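Local coordinates for malonyl CoA-acyl carrier protein transacylase (Burkholderia pseudomallei, PDB 3G87) that probably transfers the malonyl group from malonyl-CoA to holo acyl carrier protein, releasing CoA, at residues A[94-99]-A[239-244]; A[129-134]-A[162-167]. All coordinates share one frame; numbering follows the deposited sequence.

How the interactions relate
Interaction 1 packs two nearly antiparallel helices, 94-99 and 239-243, in the buried interior of the acyltransferase domain. Interaction 2 pairs strands 129-133 and 162-167 in the antiparallel sheet of the small ferredoxin-like subdomain. Their centres lie 21 Å apart, their nearest atoms are about 10 Å apart, and they do not touch. Along the chain, interaction 2 is nested inside the loop that interaction 1 closes. Residues Gly90, Ser92 and Gly94 fit a nucleophile elbow, consistent with the serine acyltransferase family. Interaction 1 includes Gly94, and its Gln244 bonds to the backbone of Ser92. From interaction 2, the side chain of Met129 comes near this turn without touching it.

Interaction 1 of 2, residues A[94-99]-A[239-244]; sequences GEFNAL and EGLAQQ
Leu241 of helix 239-243 lays its two methyls against Phe96 and Leu99 of helix 94-99. The two helices run nearly antiparallel, at 169°, and their axes approach to 11.6 Å. At that distance it is the side chains that make the contact. Leu241 has CG anti to the backbone N, and its branched end crosses the Phe96 side chain at about a right angle. Its CD1 lies over one face of the Phe96 ring, 4.1 Å from the ring centroid and 28° off the normal. This is a CH-pi contact. The other methyl, CD2, sits 3.6 Å from Phe96 CE1. Leu99 slides past Leu241 in the opposite direction and brings its CD1 to 3.7 Å from Leu241 CD2. Phe207 of helix 201-211 also packs on both Phe96 and Leu241.

Beside this apolar cluster, Glu95 and Gln244 reach toward each other tip to tip. Glu95 is extended, with CG anti to the backbone N. Its carboxylate plane is turned 59° from the Gln244 amide. Glu95 OE1 and Gln244 NE2 are 3.4 Å apart. A water joins the segments, donating to Glu95 OE1 at 2.7 Å and to Gly240 O at 3.0 Å. Elsewhere, OE1 bonds with the Tyr232 hydroxyl and OE2 with the backbone N of Asn226. Gln244 NE2 bonds to Ser92 O, at the centre of the probable nucleophile elbow.

The contact thus joins the helix after that elbow to a helix distant in sequence. Its polar half ties the Gln244 amide to the elbow backbone. The buried Glu95 carboxylate has partners on both oxygens, and these would probably stabilise a negative charge there.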
# COMPACT_ATOMS: atom_id res chain seq x y z
N GLY A 94 -0.99 2.80 -1.68
CA GLY A 94 -0.23 3.98 -1.41
C GLY A 94 0.91 4.33 -2.32
O GLY A 94 1.29 5.42 -2.36
N GLU A 95 1.41 3.39 -3.06
CA GLU A 95 2.43 3.64 -4.03
C GLU A 95 1.95 4.54 -5.17
O GLU A 95 2.67 5.34 -5.68
CB GLU A 95 3.02 2.31 -4.50
CG GLU A 95 4.06 2.35 -5.52
CD GLU A 95 4.98 1.17 -5.49
OE1 GLU A 95 5.10 0.46 -6.45
OE2 GLU A 95 5.62 0.95 -4.51
N PHE A 96 0.68 4.42 -5.50
CA PHE A 96 0.05 5.28 -6.43
C PHE A 96 0.05 6.72 -6.03
O PHE A 96 0.29 7.52 -6.83
CB PHE A 96 -1.33 4.80 -6.74
CG PHE A 96 -1.35 3.64 -7.61
CD1 PHE A 96 -1.37 3.77 -8.96
CD2 PHE A 96 -1.31 2.39 -7.09
CE1 PHE A 96 -1.36 2.70 -9.71
CE2 PHE A 96 -1.31 1.35 -7.86
CZ PHE A 96 -1.33 1.49 -9.18
N ASN A 97 -0.17 7.01 -4.77
CA ASN A 97 -0.02 8.37 -4.26
C ASN A 97 1.43 8.88 -4.20
O ASN A 97 1.63 10.09 -4.29
CB ASN A 97 -0.63 8.51 -2.89
CG ASN A 97 -2.09 8.27 -2.91
OD1 ASN A 97 -2.57 7.18 -2.52
ND2 ASN A 97 -2.85 9.30 -3.32
N ALA A 98 2.40 7.99 -3.96
CA ALA A 98 3.86 8.32 -4.06
C ALA A 98 4.22 8.74 -5.49
O ALA A 98 4.87 9.75 -5.70
CB ALA A 98 4.75 7.11 -3.65
N LEU A 99 3.82 7.91 -6.46
CA LEU A 99 4.03 8.21 -7.88
C LEU A 99 3.32 9.52 -8.26
O LEU A 99 3.91 10.34 -9.01
CB LEU A 99 3.57 7.05 -8.77
CG LEU A 99 4.33 5.72 -8.64
CD1 LEU A 99 3.66 4.56 -9.44
CD2 LEU A 99 5.83 5.92 -9.05
N GLU A 239 6.74 -0.73 -15.53
CA GLU A 239 7.25 -2.02 -15.14
C GLU A 239 7.10 -2.25 -13.62
O GLU A 239 6.52 -3.24 -13.20
CB GLU A 239 8.69 -2.18 -15.60
CG GLU A 239 9.29 -3.53 -15.38
CD GLU A 239 10.81 -3.56 -15.47
OE1 GLU A 239 11.51 -3.72 -14.44
OE2 GLU A 239 11.32 -3.43 -16.58
N GLY A 240 7.57 -1.32 -12.81
CA GLY A 240 7.56 -1.47 -11.38
C GLY A 240 6.20 -1.54 -10.82
O GLY A 240 5.92 -2.23 -9.89
N LEU A 241 5.32 -0.82 -11.46
CA LEU A 241 3.99 -0.65 -10.99
C LEU A 241 3.25 -1.91 -11.18
O LEU A 241 2.49 -2.30 -10.37
CB LEU A 241 3.36 0.49 -11.74
CG LEU A 241 2.14 1.08 -11.08
CD1 LEU A 241 2.31 1.12 -9.61
CD2 LEU A 241 1.68 2.36 -11.63
N ALA A 242 3.48 -2.56 -12.31
CA ALA A 242 2.76 -3.76 -12.66
C ALA A 242 3.27 -4.94 -11.87
O ALA A 242 2.53 -5.68 -11.32
CB ALA A 242 2.90 -4.01 -14.04
N GLN A 243 4.55 -5.12 -11.82
CA GLN A 243 5.10 -6.19 -11.05
C GLN A 243 4.67 -6.17 -9.58
O GLN A 243 4.57 -7.18 -8.96
CB GLN A 243 6.60 -6.18 -11.24
CG GLN A 243 7.20 -7.52 -11.48
CD GLN A 243 6.72 -8.24 -12.70
OE1 GLN A 243 6.60 -7.68 -13.78
NE2 GLN A 243 6.51 -9.52 -12.56
N GLN A 244 4.39 -4.99 -9.08
CA GLN A 244 3.96 -4.77 -7.70
C GLN A 244 2.85 -5.71 -7.23
O GLN A 244 2.90 -6.22 -6.16
CB GLN A 244 3.56 -3.29 -7.56
CG GLN A 244 3.59 -2.72 -6.20
CD GLN A 244 2.27 -2.12 -5.81
OE1 GLN A 244 1.27 -2.68 -6.02
NE2 GLN A 244 2.30 -0.98 -5.24
O HOH W 1 6.91 -1.44 -7.21

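Interaction 2 of 2, residues A[129-134]-A[162-167]; sequences MAAIVN and QLVISG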
# COMPACT_ATOMS: atom_id res chain seq x y z
N MET A 129 -5.81 -13.53 3.29
CA MET A 129 -4.59 -13.01 3.91
C MET A 129 -4.76 -12.92 5.43
O MET A 129 -5.88 -12.81 5.92
CB MET A 129 -4.27 -11.61 3.37
CG MET A 129 -4.26 -11.47 1.82
SD MET A 129 -4.09 -9.74 1.32
CE MET A 129 -2.35 -9.40 1.61
N ALA A 130 -3.65 -12.93 6.15
CA ALA A 130 -3.64 -12.87 7.59
C ALA A 130 -2.34 -12.28 8.00
O ALA A 130 -1.31 -12.53 7.40
CB ALA A 130 -3.80 -14.23 8.18
N ALA A 131 -2.37 -11.44 9.02
CA ALA A 131 -1.19 -10.78 9.46
C ALA A 131 -0.69 -11.60 10.63
O ALA A 131 -1.50 -12.05 11.49
CB ALA A 131 -1.53 -9.36 9.91
N ILE A 132 0.63 -11.80 10.66
CA ILE A 132 1.26 -12.60 11.71
C ILE A 132 2.14 -11.69 12.52
O ILE A 132 2.89 -10.89 11.97
CB ILE A 132 2.11 -13.76 11.14
CG1 ILE A 132 1.37 -14.53 10.02
CG2 ILE A 132 2.61 -14.68 12.24
CD1 ILE A 132 0.00 -14.98 10.34
N VAL A 133 2.04 -11.79 13.84
CA VAL A 133 2.84 -10.96 14.72
C VAL A 133 3.75 -11.85 15.57
O VAL A 133 3.30 -12.87 16.11
CB VAL A 133 1.93 -9.96 15.55
CG1 VAL A 133 0.86 -10.70 16.37
CG2 VAL A 133 2.75 -9.07 16.45
N ASN A 134 5.03 -11.50 15.60
CA ASN A 134 6.07 -12.10 16.49
C ASN A 134 6.69 -13.44 16.05
O ASN A 134 7.24 -14.20 16.86
CB ASN A 134 5.65 -12.11 17.97
CG ASN A 134 5.52 -10.72 18.53
OD1 ASN A 134 4.49 -10.37 19.14
ND2 ASN A 134 6.55 -9.90 18.32
N GLN A 162 6.34 -8.40 12.00
CA GLN A 162 5.03 -8.23 11.43
C GLN A 162 4.98 -8.45 9.95
O GLN A 162 5.48 -7.68 9.22
CB GLN A 162 4.44 -6.89 11.79
CG GLN A 162 4.39 -6.61 13.26
CD GLN A 162 4.16 -5.18 13.55
OE1 GLN A 162 5.00 -4.53 14.11
NE2 GLN A 162 3.04 -4.68 13.13
N LEU A 163 4.36 -9.53 9.55
CA LEU A 163 4.36 -9.96 8.18
C LEU A 163 2.99 -10.43 7.88
O LEU A 163 2.28 -10.80 8.76
CB LEU A 163 5.37 -11.08 7.96
CG LEU A 163 6.83 -10.85 8.32
CD1 LEU A 163 7.22 -11.30 9.63
CD2 LEU A 163 7.85 -11.26 7.34
N VAL A 164 2.64 -10.38 6.61
CA VAL A 164 1.37 -10.84 6.09
C VAL A 164 1.53 -11.96 5.10
O VAL A 164 2.34 -11.93 4.25
CB VAL A 164 0.57 -9.69 5.44
CG1 VAL A 164 -0.82 -10.06 5.18
CG2 VAL A 164 0.64 -8.50 6.22
N ILE A 165 0.70 -12.95 5.25
CA ILE A 165 0.67 -14.07 4.38
C ILE A 165 -0.55 -14.05 3.54
O ILE A 165 -1.52 -13.46 3.88
CB ILE A 165 0.67 -15.42 5.15
CG1 ILE A 165 -0.40 -15.43 6.19
CG2 ILE A 165 2.02 -15.73 5.74
CD1 ILE A 165 -0.40 -16.61 6.99
N SER A 166 -0.45 -14.68 2.41
CA SER A 166 -1.57 -14.92 1.58
C SER A 166 -1.45 -16.21 0.85
O SER A 166 -0.40 -16.70 0.65
CB SER A 166 -1.90 -13.72 0.67
OG SER A 166 -0.92 -13.45 -0.22
N GLY A 167 -2.60 -16.75 0.51
CA GLY A 167 -2.77 -17.99 -0.18
C GLY A 167 -4.20 -18.37 -0.33
O GLY A 167 -5.05 -17.57 -0.11
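Met129 and Ser166 face each other at one end of an antiparallel pair of strands, 129-133 and 162-167. The strands are the two inner members of a four-stranded antiparallel sheet. With its helices it has the beta-alpha-beta-beta-alpha-beta, ferredoxin-like arrangement known as the small subdomain of malonyl transacylases. Strand 153-159 flanks 162-167, and strand 185-188 flanks 129-133.

Met129 can be followed outward from its backbone. CB lies 3.4 Å from Ile165 O. CG packs tightly against Ser166 CB at 3.5 Å. The chain then runs straight to SD and bends at its last torsion (chi3 76°). That bend brings CE to 3.9 Å from Val164 CG1. Met129 shares its face of the sheet with Ala131, Val164 and Ser166. Outside the pair, Phe195 and Thr191 touch Met129, and the Ser166 hydroxyl bonds to Phe195 O.

Four backbone hydrogen bonds hold the strands in register. Ala130 and Ile165 form one hydrogen-bonded pair, and Ile132 and Leu163 form the other. In the first pair the bond from Ile165 N is straighter than the one from Ala130 N, which comes in tilted from the plane of the Ile165 carbonyl. The Ile132 N to Leu163 O bond is short, at 2.7 Å, and nearly linear, at 175°.

The opposite face carries Ala130, Ile132, Leu163 and Ile165. Ile132 and Ile165 meet obliquely through their CD1 methyls, 3.7 Å apart. Ile140 of helix 137-146 packs on Ile132, Leu163 and Ile165, so this helix covers the apolar face. CG1 of Ile165 sits between its own backbone N and carbonyl carbon (chi1 51°), which places it 3.3 Å from Ala130 O.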